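Local coordinates for protein beta-phenylalanine aminotransferase (Variovorax paradoxus, PDB 4AO9) that catalyses transamination of beta-phenylalanine, probably passing its amino group to a 2-keto acid by way of a pyridoxal-5'-phosphate cofactor, at residues G231-G234 / C235-G238. Residues are numbered along the deposited sequence; the frame is centred on the assembly and turned at random.
Sequences GASG and CIPG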
ATOM      1  N   GLY A 231      18.202   4.854  -6.473  1.00  9.73           N
ATOM      2  CA  GLY A 231      17.634   6.113  -5.986  1.00  9.88           C
ATOM      3  C   GLY A 231      18.087   6.429  -4.577  1.00 10.41           C
ATOM      4  O   GLY A 231      18.923   7.314  -4.359  1.00 11.15           O
ATOM      5  N   ALA A 232      17.522   5.711  -3.613  1.00 10.71           N
ATOM      6  CA  ALA A 232      17.796   5.928  -2.196  1.00 11.32           C
ATOM      7  C   ALA A 232      19.270   5.878  -1.817  1.00 11.72           C
ATOM      8  O   ALA A 232      19.702   6.614  -0.925  1.00 12.80           O
ATOM      9  CB  ALA A 232      16.992   4.940  -1.347  1.00 11.32           C
ATOM     10  N   SER A 233      20.050   5.032  -2.491  1.00 11.01           N
ATOM     11  CA  SER A 233      21.475   4.920  -2.170  1.00 11.39           C
ATOM     12  C   SER A 233      22.272   6.146  -2.616  1.00 11.00           C
ATOM     13  O   SER A 233      23.428   6.290  -2.218  1.00 11.96           O
ATOM     14  CB  SER A 233      22.097   3.666  -2.778  1.00 11.88           C
ATOM     15  OG  SER A 233      22.246   3.818  -4.180  1.00 13.06           O
ATOM     16  N   GLY A 234      21.679   6.998  -3.459  1.00 10.42           N
ATOM     17  CA  GLY A 234      22.328   8.266  -3.843  1.00 10.35           C
ATOM     18  C   GLY A 234      22.353   8.635  -5.322  1.00 10.91           C
ATOM     19  O   GLY A 234      23.306   9.288  -5.779  1.00 11.11           O
ATOM     20  N   CYS A 235      21.322   8.242  -6.080  1.00 10.45           N
ATOM     21  CA  CYS A 235      21.279   8.514  -7.533  1.00 10.48           C
ATOM     22  C   CYS A 235      22.550   8.026  -8.232  1.00 10.44           C
ATOM     23  O   CYS A 235      23.314   8.810  -8.814  1.00 11.32           O
ATOM     24  CB  CYS A 235      21.031   9.998  -7.823  1.00 10.46           C
ATOM     25  SG  CYS A 235      19.431  10.563  -7.263  1.00 11.52           S
ATOM     26  N   ILE A 236      22.749   6.712  -8.163  1.00 10.28           N
ATOM     27  CA  ILE A 236      23.919   6.046  -8.726  1.00 10.58           C
ATOM     28  C   ILE A 236      23.508   5.322 -10.013  1.00 10.78           C
ATOM     29  O   ILE A 236      22.838   4.292  -9.959  1.00 10.86           O
ATOM     30  CB  ILE A 236      24.512   5.027  -7.725  1.00 10.59           C
ATOM     31  CG1 ILE A 236      24.760   5.683  -6.360  1.00 11.14           C
ATOM     32  CG2 ILE A 236      25.785   4.402  -8.307  1.00 10.34           C
ATOM     33  CD1 ILE A 236      25.380   4.763  -5.317  1.00 13.34           C
ATOM     34  N   PRO A 237      23.891   5.857 -11.185  1.00 11.14           N
ATOM     35  CA  PRO A 237      23.541   5.205 -12.445  1.00 11.23           C
ATOM     36  C   PRO A 237      24.114   3.802 -12.567  1.00 11.27           C
ATOM     37  O   PRO A 237      25.288   3.567 -12.240  1.00 11.56           O
ATOM     38  CB  PRO A 237      24.164   6.134 -13.503  1.00 11.80           C
ATOM     39  CG  PRO A 237      24.191   7.455 -12.822  1.00 11.68           C
ATOM     40  CD  PRO A 237      24.592   7.133 -11.422  1.00 12.12           C
ATOM     41  N   GLY A 238      23.274   2.872 -13.020  1.00 11.02           N
ATOM     42  CA  GLY A 238      23.740   1.541 -13.406  1.00 11.76           C
ATOM     43  C   GLY A 238      24.478   1.670 -14.718  1.00 12.66           C
ATOM     44  O   GLY A 238      23.980   2.279 -15.670  1.00 12.87           O
TER
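One carbonyl oxygen, G231 O, receives two successive backbone N-H groups, both arriving from the same face of its carbonyl plane. G234 N lies 2.9 Å from G231 O and closes a type I beta turn with A232 and S233 at its corners; C235 N, at 3.1 Å from G231 O and with an N-H...O angle of 160°, adds a second, fairly straight bond one residue further on. The backbone can make this curl because G234 takes a phi of 133°, where any side chain would collide with S233 O, so that only glycine fits comfortably, and because C235 also has a positive phi.

C235 and I236 together face Q230, which identifies a G1 beta bulge where the turn rejoins the short two-stranded antiparallel hairpin of 229-230 and 236-237. The hairpin sits beside the cofactor site of this class-III aminotransferase: G231 lies, at its nearest atoms, about 6 Å from the pyridoxal-5'-phosphate, and G231 N is hydrogen-bonded to OE1 of E227, one of the residues lining that pocket.

On the side-chain level, I236 folds back along the turn. Its CG1 branch stands opposite the carbonyl carbon (chi1 -52°), and the extended branch carries CD1 to 3.5 Å from S233 OG, a van der Waals contact; I236 CG1 follows at 3.8 Å from the same hydroxyl. S233 OG is hydrogen-bonded to Q230 OE1. The I236 side chain also packs on Y204 and V387. Shortening I236 to alanine removes CG1, CG2 and CD1, and would probably leave a gap beside S233 OG and less packing against Y204 and V387.

G234 O and C235 O come within 3.1 Å of each other, two acceptors that are both hydrogen-bonded to T372 OG1, whose one proton must be shared between them or serve them in turn, while H381 NE2 additionally binds G234 O.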